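Long-range contacts in inactivation-no-after-potential D protein (Drosophila melanogaster, PDB 5F67), which uses its third PDZ domain to recognise the tail of the TRP channel with high specificity: residues 25-30 with 100-105; 74-79 with 91-96; 15-20 with 80-85; 35-40 with 54-59. All coordinates share one frame; numbering follows the deposited sequence.

Overall arrangement
The four contacts illustrate how a PDZ domain assigns different chemistry to different layers. Contacts 1 and 4 are buried strand pairings ruled by backbone hydrogen bonds; contacts 2 and 3 have none between their segments and rest on side-chain packing, partly buried in contact 2 and at the surface in contact 3. Contacts 1 and 2 share one sheet, where strands 99-105 and 72-76 are neighbours. Helix 86-95 supplies Leu-93 to contact 2, and that side chain also meets Leu-35, Ile-37 and Val-39 of contact 4, which borders the bound peptide. Contact 3 lies on the opposite side of the chain's centre from contact 4, their centres about 21 Å apart.

Contact 1. Residues 25-30 with 100-105; sequences RTVQVR and VTMILL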
loop_
_atom_site.group_PDB
_atom_site.type_symbol
_atom_site.label_atom_id
_atom_site.label_comp_id
_atom_site.label_asym_id
_atom_site.label_seq_id
_atom_site.Cartn_x
_atom_site.Cartn_y
_atom_site.Cartn_z
ATOM N N ARG A 25 2.004 5.923 9.716
ATOM C CA ARG A 25 2.684 4.859 10.441
ATOM C C ARG A 25 3.500 4.019 9.468
ATOM O O ARG A 25 3.290 4.060 8.256
ATOM C CB ARG A 25 1.655 3.970 11.156
ATOM C CG ARG A 25 0.763 3.174 10.186
ATOM C CD ARG A 25 -0.461 2.554 10.877
ATOM N NE ARG A 25 -1.157 1.597 10.000
ATOM C CZ ARG A 25 -2.045 1.951 9.078
ATOM N NH1 ARG A 25 -2.340 3.234 8.917
ATOM N NH2 ARG A 25 -2.646 1.029 8.322
ATOM N N THR A 26 4.451 3.263 10.000
ATOM C CA THR A 26 5.270 2.403 9.161
ATOM C C THR A 26 4.868 0.949 9.357
ATOM O O THR A 26 4.805 0.473 10.493
ATOM C CB THR A 26 6.757 2.552 9.564
ATOM O OG1 THR A 26 7.195 3.884 9.262
ATOM C CG2 THR A 26 7.614 1.555 8.810
ATOM N N VAL A 27 4.603 0.238 8.261
ATOM C CA VAL A 27 4.389 -1.203 8.343
ATOM C C VAL A 27 5.481 -1.937 7.580
ATOM O O VAL A 27 6.063 -1.394 6.642
ATOM C CB VAL A 27 3.004 -1.632 7.802
ATOM C CG1 VAL A 27 1.897 -0.924 8.579
ATOM C CG2 VAL A 27 2.882 -1.343 6.300
ATOM N N GLN A 28 5.754 -3.174 7.982
ATOM C CA GLN A 28 6.775 -3.986 7.332
ATOM C C GLN A 28 6.087 -5.245 6.835
ATOM O O GLN A 28 5.701 -6.100 7.632
ATOM C CB GLN A 28 7.858 -4.380 8.350
ATOM C CG GLN A 28 8.507 -3.187 9.076
ATOM C CD GLN A 28 9.432 -2.369 8.182
ATOM O OE1 GLN A 28 9.694 -2.732 7.025
ATOM N NE2 GLN A 28 9.928 -1.248 8.713
ATOM N N VAL A 29 5.933 -5.377 5.521
ATOM C CA VAL A 29 5.126 -6.469 4.993
ATOM C C VAL A 29 5.964 -7.357 4.077
ATOM O O VAL A 29 6.531 -6.881 3.092
ATOM C CB VAL A 29 3.928 -5.928 4.205
ATOM C CG1 VAL A 29 3.074 -7.080 3.671
ATOM C CG2 VAL A 29 3.100 -4.992 5.088
ATOM N N ARG A 30 6.053 -8.644 4.401
ATOM C CA ARG A 30 6.858 -9.542 3.581
ATOM C C ARG A 30 6.116 -9.953 2.320
ATOM O O ARG A 30 4.971 -10.429 2.378
ATOM C CB ARG A 30 7.283 -10.784 4.379
ATOM C CG ARG A 30 8.324 -11.657 3.654
ATOM C CD ARG A 30 8.765 -12.858 4.511
ATOM N NE ARG A 30 9.204 -12.383 5.825
ATOM C CZ ARG A 30 10.449 -12.020 6.121
ATOM N NH1 ARG A 30 11.417 -12.117 5.210
ATOM N NH2 ARG A 30 10.725 -11.562 7.339
ATOM N N VAL A 100 8.880 -5.411 2.668
ATOM C CA VAL A 100 8.630 -4.136 2.015
ATOM C C VAL A 100 8.099 -3.171 3.058
ATOM O O VAL A 100 7.110 -3.459 3.740
ATOM C CB VAL A 100 7.617 -4.285 0.862
ATOM C CG1 VAL A 100 7.433 -2.943 0.127
ATOM C CG2 VAL A 100 8.075 -5.371 -0.114
ATOM N N THR A 101 8.790 -2.046 3.204
ATOM C CA THR A 101 8.421 -1.031 4.173
ATOM C C THR A 101 7.419 -0.111 3.493
ATOM O O THR A 101 7.684 0.408 2.404
ATOM C CB THR A 101 9.634 -0.183 4.560
ATOM O OG1 THR A 101 10.672 -1.028 5.070
ATOM C CG2 THR A 101 9.249 0.864 5.621
ATOM N N MET A 102 6.262 0.088 4.111
ATOM C CA MET A 102 5.314 1.044 3.562
ATOM C C MET A 102 4.926 2.050 4.634
ATOM O O MET A 102 4.747 1.688 5.795
ATOM C CB MET A 102 4.069 0.322 3.051
ATOM C CG MET A 102 4.352 -0.591 1.857
ATOM S SD MET A 102 2.839 -1.285 1.165
ATOM C CE MET A 102 2.436 -2.540 2.381
ATOM N N ILE A 103 4.806 3.313 4.240
ATOM C CA ILE A 103 4.298 4.315 5.155
ATOM C C ILE A 103 2.875 4.566 4.724
ATOM O O ILE A 103 2.612 4.884 3.556
ATOM C CB ILE A 103 5.089 5.630 5.084
ATOM C CG1 ILE A 103 6.526 5.394 5.569
ATOM C CG2 ILE A 103 4.432 6.680 5.966
ATOM C CD1 ILE A 103 7.409 6.626 5.489
ATOM N N LEU A 104 1.957 4.404 5.668
ATOM C CA LEU A 104 0.531 4.468 5.375
ATOM C C LEU A 104 -0.159 5.467 6.282
ATOM O O LEU A 104 0.233 5.646 7.428
ATOM C CB LEU A 104 -0.101 3.092 5.599
ATOM C CG LEU A 104 0.330 1.962 4.661
ATOM C CD1 LEU A 104 -0.148 0.613 5.203
ATOM C CD2 LEU A 104 -0.191 2.197 3.240
ATOM N N LEU A 105 -1.216 6.093 5.779
ATOM C CA LEU A 105 -2.000 7.021 6.591
ATOM C C LEU A 105 -3.467 6.612 6.546
ATOM O O LEU A 105 -4.090 6.600 5.475
ATOM C CB LEU A 105 -1.849 8.455 6.071
ATOM C CG LEU A 105 -2.719 9.512 6.764
ATOM C CD1 LEU A 105 -2.294 9.726 8.219
ATOM C CD2 LEU A 105 -2.654 10.820 6.007
#
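Residues Arg-25 to Val-29 and Leu-104 to Val-100 form an antiparallel strand pairing, joining the outer strand 25-30 to strand 99-105 in the four-stranded sheet. Three hydrogen-bonded pairs, Arg-25 with Leu-104, Val-27 with Met-102 and Val-29 with Val-100, each exchange two backbone bonds; Val-27 N lies 2.9 Å from Met-102 O. The face carrying Val-27, Val-29, Val-100, Met-102 and Leu-104 is apolar: Val-27 CG2 is 3.8 Å from Leu-104 CD1, the two side chains crossing at about a right angle, and Val-29 CG2 is 3.7 Å from Met-102 CE. At one end Leu-104 CB sits over a face of the Arg-25 guanidinium, toward its rim, while NH2 makes a salt bridge with Asp-71. On the other face Gln-28 and Thr-101 run side by side. A bend at chi2 (-72°) sets CD of Gln-28 beside Thr-101, whose OG1 donates to OE1 of Gln-28 at 2.8 Å. Thr-101 CG2 also touches Thr-26 CG2 at 3.6 Å. An alanine at Thr-101 would probably leave Gln-28 OE1 without this donor, its amide freer to turn, and Thr-26 CG2 without its methyl neighbour. Pairing of the first and last strands in chain order, 25-30 and 99-105, is a regular feature of the PDZ fold.

Contact 2. Residues 74-79 with 91-96; sequences LAVNQD and GLLKRA
Asn-77, whose side chain reaches Ala-96, occupies the first corner of a type II' turn with phi at 50° and psi at -128°, a conformation more often taken by glycine. The turn is the tight hairpin between strands 72-76 and 79-80 of the PDZ fold, set against the C-terminal end of helix 86-95. Val-76 and Asp-79 close it with reciprocal backbone hydrogen bonds, but none crosses between residues 74-79 and 91-96. The apolar join is made by Val-76. Val-76 CG2, anti to the carbonyl carbon, meets Leu-93 CD2 at 3.7 Å with the side chains crossing at about a right angle, and Val-76 CB faces Leu-92 CB at 4.3 Å. Leu-93 also packs on an apolar side chain of the bound peptide, which makes Val-76 a second-shell neighbour of the peptide. An alanine in place of Val-76 would probably open a gap beside Leu-93 CD2 and leave that leucine freer to shift. Asn-77 ND2 lies 4.0 Å from Ala-96 CB, while OD1 accepts from Thr-101 N in the neighbouring strand. At the exposed margin the Asp-79 side chain runs across the end of Leu-92: Asp-79 CB is 3.9 Å from Leu-92 CD1, and Asp-79 OD2 touches Leu-92 CD2 at 3.6 Å.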
loop_
_atom_site.group_PDB
_atom_site.type_symbol
_atom_site.label_atom_id
_atom_site.label_comp_id
_atom_site.label_asym_id
_atom_site.label_seq_id
_atom_site.Cartn_x
_atom_site.Cartn_y
_atom_site.Cartn_z
ATOM N N LEU A 74 2.202 6.488 1.300
ATOM C CA LEU A 74 3.081 7.654 1.281
ATOM C C LEU A 74 4.534 7.327 0.914
ATOM O O LEU A 74 5.255 8.186 0.407
ATOM C CB LEU A 74 3.022 8.370 2.633
ATOM C CG LEU A 74 1.605 8.800 3.029
ATOM C CD1 LEU A 74 1.573 9.289 4.473
ATOM C CD2 LEU A 74 1.115 9.893 2.110
ATOM N N ALA A 75 4.963 6.095 1.164
ATOM C CA ALA A 75 6.288 5.650 0.718
ATOM C C ALA A 75 6.359 4.141 0.576
ATOM O O ALA A 75 5.646 3.412 1.267
ATOM C CB ALA A 75 7.365 6.128 1.681
ATOM N N VAL A 76 7.230 3.685 -0.320
ATOM C CA VAL A 76 7.548 2.264 -0.459
ATOM C C VAL A 76 9.053 2.152 -0.283
ATOM O O VAL A 76 9.808 2.668 -1.115
ATOM C CB VAL A 76 7.158 1.744 -1.842
ATOM C CG1 VAL A 76 7.563 0.263 -1.992
ATOM C CG2 VAL A 76 5.660 1.912 -2.055
ATOM N N ASN A 77 9.486 1.479 0.785
ATOM C CA ASN A 77 10.900 1.487 1.165
ATOM C C ASN A 77 11.393 2.929 1.212
ATOM O O ASN A 77 10.749 3.761 1.848
ATOM C CB ASN A 77 11.752 0.590 0.254
ATOM C CG ASN A 77 11.453 -0.890 0.456
ATOM O OD1 ASN A 77 11.094 -1.317 1.555
ATOM N ND2 ASN A 77 11.592 -1.681 -0.604
ATOM N N GLN A 78 12.493 3.246 0.534
ATOM C CA GLN A 78 13.004 4.622 0.584
ATOM C C GLN A 78 12.466 5.525 -0.529
ATOM O O GLN A 78 12.899 6.670 -0.665
ATOM C CB GLN A 78 14.537 4.634 0.587
ATOM C CG GLN A 78 15.155 4.373 1.959
ATOM C CD GLN A 78 14.976 5.550 2.911
ATOM O OE1 GLN A 78 15.596 6.606 2.740
ATOM N NE2 GLN A 78 14.121 5.376 3.915
ATOM N N ASP A 79 11.529 5.018 -1.324
ATOM C CA ASP A 79 10.928 5.830 -2.388
ATOM C C ASP A 79 9.615 6.493 -1.955
ATOM O O ASP A 79 8.621 5.818 -1.684
ATOM C CB ASP A 79 10.709 4.989 -3.643
ATOM C CG ASP A 79 12.014 4.508 -4.256
ATOM O OD1 ASP A 79 12.714 5.330 -4.888
ATOM O OD2 ASP A 79 12.338 3.306 -4.113
ATOM N N GLY A 91 4.717 0.214 -10.024
ATOM C CA GLY A 91 6.041 -0.270 -10.383
ATOM C C GLY A 91 6.911 -0.496 -9.154
ATOM O O GLY A 91 7.600 -1.509 -9.048
ATOM N N LEU A 92 6.878 0.446 -8.213
ATOM C CA LEU A 92 7.657 0.309 -6.989
ATOM C C LEU A 92 7.188 -0.902 -6.199
ATOM O O LEU A 92 7.999 -1.669 -5.684
ATOM C CB LEU A 92 7.530 1.576 -6.134
ATOM C CG LEU A 92 8.209 2.838 -6.684
ATOM C CD1 LEU A 92 7.725 4.078 -5.930
ATOM C CD2 LEU A 92 9.722 2.724 -6.575
ATOM N N LEU A 93 5.875 -1.083 -6.102
ATOM C CA LEU A 93 5.337 -2.203 -5.326
ATOM C C LEU A 93 5.676 -3.542 -5.967
ATOM O O LEU A 93 6.032 -4.498 -5.272
ATOM C CB LEU A 93 3.823 -2.053 -5.136
ATOM C CG LEU A 93 3.430 -0.880 -4.244
ATOM C CD1 LEU A 93 1.961 -0.554 -4.457
ATOM C CD2 LEU A 93 3.739 -1.220 -2.777
ATOM N N LYS A 94 5.602 -3.606 -7.295
ATOM C CA LYS A 94 5.909 -4.846 -8.004
ATOM C C LYS A 94 7.380 -5.228 -7.922
ATOM O O LYS A 94 7.703 -6.403 -7.785
ATOM C CB LYS A 94 5.478 -4.741 -9.467
ATOM C CG LYS A 94 3.979 -4.629 -9.637
ATOM C CD LYS A 94 3.620 -4.225 -11.065
ATOM C CE LYS A 94 3.629 -5.417 -12.004
ATOM N NZ LYS A 94 2.268 -5.993 -12.183
ATOM N N ARG A 95 8.270 -4.239 -7.982
ATOM C CA ARG A 95 9.711 -4.525 -7.992
ATOM C C ARG A 95 10.291 -4.876 -6.626
ATOM O O ARG A 95 11.305 -5.568 -6.543
ATOM C CB ARG A 95 10.497 -3.353 -8.581
ATOM C CG ARG A 95 10.237 -3.152 -10.066
ATOM C CD ARG A 95 11.264 -2.224 -10.695
ATOM N NE ARG A 95 11.232 -0.902 -10.083
ATOM C CZ ARG A 95 10.406 0.070 -10.459
ATOM N NH1 ARG A 95 9.544 -0.135 -11.451
ATOM N NH2 ARG A 95 10.445 1.244 -9.848
ATOM N N ALA A 96 9.660 -4.388 -5.564
ATOM C CA ALA A 96 10.162 -4.602 -4.208
ATOM C C ALA A 96 10.134 -6.078 -3.843
ATOM O O ALA A 96 9.176 -6.783 -4.168
ATOM C CB ALA A 96 9.341 -3.784 -3.208
#

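Contact 3. Residues 15-20 with 80-85; sequences KFIFDQ and VTLESN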
loop_
_atom_site.group_PDB
_atom_site.type_symbol
_atom_site.label_atom_id
_atom_site.label_comp_id
_atom_site.label_asym_id
_atom_site.label_seq_id
_atom_site.Cartn_x
_atom_site.Cartn_y
_atom_site.Cartn_z
ATOM N N LYS A 15 11.696 10.488 6.208
ATOM C CA LYS A 15 11.374 10.943 7.564
ATOM C C LYS A 15 10.491 12.200 7.576
ATOM O O LYS A 15 9.674 12.370 8.479
ATOM C CB LYS A 15 12.641 11.144 8.418
ATOM C CG LYS A 15 12.367 11.516 9.896
ATOM C CD LYS A 15 13.632 11.516 10.745
ATOM C CE LYS A 15 14.167 10.094 10.965
ATOM N NZ LYS A 15 13.232 9.223 11.760
ATOM N N PHE A 16 10.639 13.061 6.571
ATOM C CA PHE A 16 9.861 14.296 6.531
ATOM C C PHE A 16 8.358 14.020 6.483
ATOM O O PHE A 16 7.557 14.868 6.876
ATOM C CB PHE A 16 10.266 15.176 5.333
ATOM C CG PHE A 16 9.686 14.728 4.024
ATOM C CD1 PHE A 16 8.501 15.282 3.546
ATOM C CD2 PHE A 16 10.321 13.748 3.266
ATOM C CE1 PHE A 16 7.953 14.861 2.339
ATOM C CE2 PHE A 16 9.779 13.330 2.053
ATOM C CZ PHE A 16 8.597 13.888 1.592
ATOM N N ILE A 17 7.981 12.845 5.982
ATOM C CA ILE A 17 6.574 12.489 5.869
ATOM C C ILE A 17 5.852 12.564 7.213
ATOM O O ILE A 17 4.672 12.935 7.270
ATOM C CB ILE A 17 6.419 11.093 5.227
ATOM C CG1 ILE A 17 6.920 11.140 3.777
ATOM C CG2 ILE A 17 4.971 10.612 5.292
ATOM C CD1 ILE A 17 7.064 9.770 3.108
ATOM N N PHE A 18 6.554 12.249 8.299
ATOM C CA PHE A 18 5.916 12.235 9.615
ATOM C C PHE A 18 5.749 13.626 10.212
ATOM O O PHE A 18 5.146 13.777 11.277
ATOM C CB PHE A 18 6.659 11.286 10.571
ATOM C CG PHE A 18 6.650 9.869 10.098
ATOM C CD1 PHE A 18 5.488 9.097 10.205
ATOM C CD2 PHE A 18 7.770 9.321 9.476
ATOM C CE1 PHE A 18 5.463 7.778 9.723
ATOM C CE2 PHE A 18 7.749 8.009 8.986
ATOM C CZ PHE A 18 6.592 7.235 9.115
ATOM N N ASP A 19 6.283 14.642 9.538
ATOM C CA ASP A 19 6.022 16.024 9.959
ATOM C C ASP A 19 4.863 16.578 9.140
ATOM O O ASP A 19 4.087 17.399 9.620
ATOM C CB ASP A 19 7.262 16.914 9.790
ATOM C CG ASP A 19 8.208 16.819 10.966
ATOM O OD1 ASP A 19 8.044 15.875 11.772
ATOM O OD2 ASP A 19 9.116 17.682 11.094
ATOM N N GLN A 20 4.753 16.127 7.898
ATOM C CA GLN A 20 3.638 16.536 7.043
ATOM C C GLN A 20 2.366 15.762 7.395
ATOM O O GLN A 20 1.255 16.308 7.336
ATOM C CB GLN A 20 3.993 16.311 5.573
ATOM C CG GLN A 20 2.978 16.914 4.619
ATOM C CD GLN A 20 3.498 17.030 3.199
ATOM O OE1 GLN A 20 4.700 16.911 2.949
ATOM N NE2 GLN A 20 2.591 17.280 2.262
ATOM N N VAL A 80 9.616 7.820 -1.904
ATOM C CA VAL A 80 8.426 8.575 -1.515
ATOM C C VAL A 80 7.368 8.497 -2.619
ATOM O O VAL A 80 7.681 8.691 -3.797
ATOM C CB VAL A 80 8.784 10.046 -1.236
ATOM C CG1 VAL A 80 7.524 10.878 -1.022
ATOM C CG2 VAL A 80 9.707 10.138 -0.019
ATOM N N THR A 81 6.121 8.195 -2.251
ATOM C CA THR A 81 5.057 8.045 -3.250
ATOM C C THR A 81 4.002 9.142 -3.172
ATOM O O THR A 81 2.954 9.053 -3.809
ATOM C CB THR A 81 4.363 6.673 -3.157
ATOM O OG1 THR A 81 3.928 6.450 -1.809
ATOM C CG2 THR A 81 5.331 5.555 -3.563
ATOM N N LEU A 82 4.305 10.185 -2.410
ATOM C CA LEU A 82 3.414 11.329 -2.282
ATOM C C LEU A 82 3.074 11.947 -3.626
ATOM O O LEU A 82 1.946 12.391 -3.845
ATOM C CB LEU A 82 4.055 12.394 -1.394
ATOM C CG LEU A 82 3.620 12.384 0.062
ATOM C CD1 LEU A 82 4.469 13.361 0.862
ATOM C CD2 LEU A 82 2.137 12.755 0.129
ATOM N N GLU A 83 4.049 11.967 -4.533
ATOM C CA GLU A 83 3.829 12.571 -5.844
ATOM C C GLU A 83 3.854 11.557 -6.990
ATOM O O GLU A 83 3.917 11.943 -8.160
ATOM C CB GLU A 83 4.866 13.671 -6.097
ATOM C CG GLU A 83 4.940 14.743 -4.999
ATOM C CD GLU A 83 3.720 15.655 -4.971
ATOM O OE1 GLU A 83 2.989 15.725 -5.983
ATOM O OE2 GLU A 83 3.496 16.316 -3.933
ATOM N N SER A 84 3.786 10.268 -6.660
ATOM C CA SER A 84 3.856 9.220 -7.680
ATOM C C SER A 84 2.551 9.098 -8.453
ATOM O O SER A 84 1.466 9.248 -7.876
ATOM C CB SER A 84 4.169 7.870 -7.040
ATOM O OG SER A 84 5.440 7.908 -6.413
ATOM N N ASN A 85 2.655 8.825 -9.750
ATOM C CA ASN A 85 1.474 8.460 -10.521
ATOM C C ASN A 85 1.212 6.962 -10.365
ATOM O O ASN A 85 1.957 6.265 -9.662
ATOM C CB ASN A 85 1.608 8.875 -11.994
ATOM C CG ASN A 85 2.754 8.170 -12.720
ATOM O OD1 ASN A 85 3.110 7.032 -12.409
ATOM N ND2 ASN A 85 3.302 8.840 -13.738
#
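Phe-16 meets Val-80 and Leu-82 tip to tip, across a surface contact with no hydrogen bond between the segments. Its chi1 of 78° places CG between the backbone N and the carbonyl carbon, and from there the ring extends toward the loop. Val-80 CG2 comes to the ring edge, near its plane, 3.8 Å from Phe-16 CE2. On the other side of CZ, Phe-16 CE1 is 4.1 Å from Leu-82 CD1. Ile-17 backs the ring within its own segment, CG1 over one face of Phe-16 toward the rim, and Ile-17 CD1 crosses to Val-80 CG2 at 4.1 Å. Gln-20 has CG anti to the backbone N (chi1 -171°) and an extended chain beyond. Gln-20 OE1 ends at the edge of the Phe-16 ring, in plane, and 4.1 Å from Leu-82 CD1. Leu-82 CD1 thus faces Phe-16, Ile-17 and Gln-20 together. Deeper in, Ile-17 and Leu-82 both rest on Leu-74 of strand 72-76. The contact seats a short helix that precedes the first sheet strand against the loop leading to helix 86-95, an addition to the common PDZ plan of two helices and five or six strands.

Contact 4. Residues 35-40 with 54-59; sequences LGIMVI and SDLREG
Ser-54 opens the pairing with a classic beta bulge, for it and Asp-55 both face Met-38 on the partner strand. Ser-54 N gives Met-38 O a nearly straight bond of 2.8 Å (177°), to which Asp-55 N adds a weak one at 3.5 Å. Ser-54 CB also packs 3.6 Å from Ile-40 CG2. Asp-55 returns a bond through its carbonyl, with Met-38 N at 3.1 Å from Asp-55 O. The two side chains lie side by side and point the same way: the extended Met-38 chain (chi2 169°) carries SD to 4.1 Å from Asp-55 CB. The Asp-55 carboxylate turns back to the next residue, OD1 accepting from Leu-56 N at 2.7 Å, while OD2 bonds a polar side chain of the bound peptide. Leu-56 crosses Ile-37 on the other face, Leu-56 CD1 to Ile-37 CG2 at 4.1 Å. Arg-57 N then closes the ladder on Gly-36 O at 2.8 Å, and its NH2 reaches the peptide backbone. Glu-58, past the strand, pairs through OE1 not with residues 35-40 but with a basic side chain of the bound peptide, as a salt bridge. Gly-36 has a phi of 117°, where a CB would jam against the carbonyl O of Leu-35. Leu-35, Gly-36 and Ile-37 all form backbone hydrogen bonds with the peptide, consistent with the carboxylate-binding loop of PDZ domains. The hairpin of strands 37-44 and 50-56 thus lies with Ile-37 and Val-39 against Leu-93 of helix 86-95, and with Ile-37 and Leu-56 against Ala-62 of helix 61-64.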
loop_
_atom_site.group_PDB
_atom_site.type_symbol
_atom_site.label_atom_id
_atom_site.label_comp_id
_atom_site.label_asym_id
_atom_site.label_seq_id
_atom_site.Cartn_x
_atom_site.Cartn_y
_atom_site.Cartn_z
ATOM N N LEU A 35 2.140 -8.913 -1.804
ATOM C CA LEU A 35 1.935 -8.281 -0.505
ATOM C C LEU A 35 0.498 -8.519 -0.054
ATOM O O LEU A 35 0.237 -8.864 1.109
ATOM C CB LEU A 35 2.214 -6.774 -0.583
ATOM C CG LEU A 35 3.648 -6.406 -0.969
ATOM C CD1 LEU A 35 3.728 -4.923 -1.354
ATOM C CD2 LEU A 35 4.600 -6.724 0.182
ATOM N N GLY A 36 -0.434 -8.357 -0.993
ATOM C CA GLY A 36 -1.838 -8.592 -0.718
ATOM C C GLY A 36 -2.672 -7.339 -0.880
ATOM O O GLY A 36 -3.724 -7.220 -0.258
ATOM N N ILE A 37 -2.218 -6.398 -1.711
ATOM C CA ILE A 37 -2.960 -5.149 -1.890
ATOM C C ILE A 37 -3.184 -4.812 -3.352
ATOM O O ILE A 37 -2.508 -5.341 -4.239
ATOM C CB ILE A 37 -2.210 -3.932 -1.276
ATOM C CG1 ILE A 37 -0.809 -3.792 -1.900
ATOM C CG2 ILE A 37 -2.117 -4.037 0.247
ATOM C CD1 ILE A 37 -0.086 -2.478 -1.505
ATOM N N MET A 38 -4.151 -3.924 -3.590
ATOM C CA MET A 38 -4.262 -3.212 -4.859
ATOM C C MET A 38 -4.324 -1.734 -4.527
ATOM O O MET A 38 -4.673 -1.358 -3.399
ATOM C CB MET A 38 -5.519 -3.637 -5.622
ATOM C CG MET A 38 -5.439 -5.050 -6.134
ATOM S SD MET A 38 -7.026 -5.598 -6.740
ATOM C CE MET A 38 -6.581 -7.281 -7.143
ATOM N N VAL A 39 -3.971 -0.881 -5.486
ATOM C CA VAL A 39 -4.022 0.546 -5.243
ATOM C C VAL A 39 -4.728 1.235 -6.390
ATOM O O VAL A 39 -4.915 0.651 -7.467
ATOM C CB VAL A 39 -2.610 1.175 -5.050
ATOM C CG1 VAL A 39 -1.884 0.527 -3.857
ATOM C CG2 VAL A 39 -1.766 1.016 -6.320
ATOM N N ILE A 40 -5.144 2.467 -6.131
ATOM C CA ILE A 40 -5.677 3.333 -7.175
ATOM C C ILE A 40 -5.049 4.702 -7.007
ATOM O O ILE A 40 -4.512 5.036 -5.935
ATOM C CB ILE A 40 -7.220 3.455 -7.095
ATOM C CG1 ILE A 40 -7.664 3.919 -5.711
ATOM C CG2 ILE A 40 -7.892 2.136 -7.453
ATOM C CD1 ILE A 40 -9.117 4.369 -5.673
ATOM N N SER A 54 -6.796 0.195 -2.352
ATOM C CA SER A 54 -8.155 0.048 -2.875
ATOM C C SER A 54 -8.733 -1.339 -2.618
ATOM O O SER A 54 -9.942 -1.541 -2.698
ATOM C CB SER A 54 -8.176 0.347 -4.373
ATOM O OG SER A 54 -7.345 -0.561 -5.076
ATOM N N ASP A 55 -7.868 -2.305 -2.329
ATOM C CA ASP A 55 -8.356 -3.628 -1.981
ATOM C C ASP A 55 -7.295 -4.348 -1.186
ATOM O O ASP A 55 -6.124 -3.963 -1.185
ATOM C CB ASP A 55 -8.765 -4.431 -3.231
ATOM C CG ASP A 55 -9.858 -5.450 -2.943
ATOM O OD1 ASP A 55 -10.083 -5.790 -1.760
ATOM O OD2 ASP A 55 -10.508 -5.915 -3.904
ATOM N N LEU A 56 -7.713 -5.395 -0.491
ATOM C CA LEU A 56 -6.834 -6.087 0.434
ATOM C C LEU A 56 -7.210 -7.551 0.353
ATOM O O LEU A 56 -8.399 -7.889 0.379
ATOM C CB LEU A 56 -7.067 -5.546 1.851
ATOM C CG LEU A 56 -6.227 -6.086 2.996
ATOM C CD1 LEU A 56 -4.790 -5.628 2.842
ATOM C CD2 LEU A 56 -6.823 -5.587 4.306
ATOM N N ARG A 57 -6.214 -8.420 0.215
ATOM C CA ARG A 57 -6.477 -9.845 0.023
ATOM C C ARG A 57 -6.593 -10.567 1.355
ATOM O O ARG A 57 -5.707 -10.463 2.209
ATOM C CB ARG A 57 -5.353 -10.475 -0.802
ATOM C CG ARG A 57 -5.494 -11.997 -0.985
ATOM C CD ARG A 57 -4.492 -12.496 -2.008
ATOM N NE ARG A 57 -4.362 -13.950 -1.988
ATOM C CZ ARG A 57 -3.976 -14.674 -3.036
ATOM N NH1 ARG A 57 -3.680 -14.071 -4.187
ATOM N NH2 ARG A 57 -3.870 -15.991 -2.926
ATOM N N GLU A 58 -7.682 -11.308 1.535
ATOM C CA GLU A 58 -7.894 -12.038 2.785
ATOM C C GLU A 58 -6.757 -13.027 3.061
ATOM O O GLU A 58 -6.327 -13.760 2.162
ATOM C CB GLU A 58 -9.243 -12.763 2.745
ATOM C CG GLU A 58 -9.676 -13.352 4.076
ATOM C CD GLU A 58 -11.044 -13.993 3.997
ATOM O OE1 GLU A 58 -11.634 -13.998 2.892
ATOM O OE2 GLU A 58 -11.529 -14.483 5.040
ATOM N N GLY A 59 -6.266 -13.029 4.299
ATOM C CA GLY A 59 -5.206 -13.935 4.706
ATOM C C GLY A 59 -3.801 -13.501 4.316
ATOM O O GLY A 59 -2.828 -14.166 4.672
#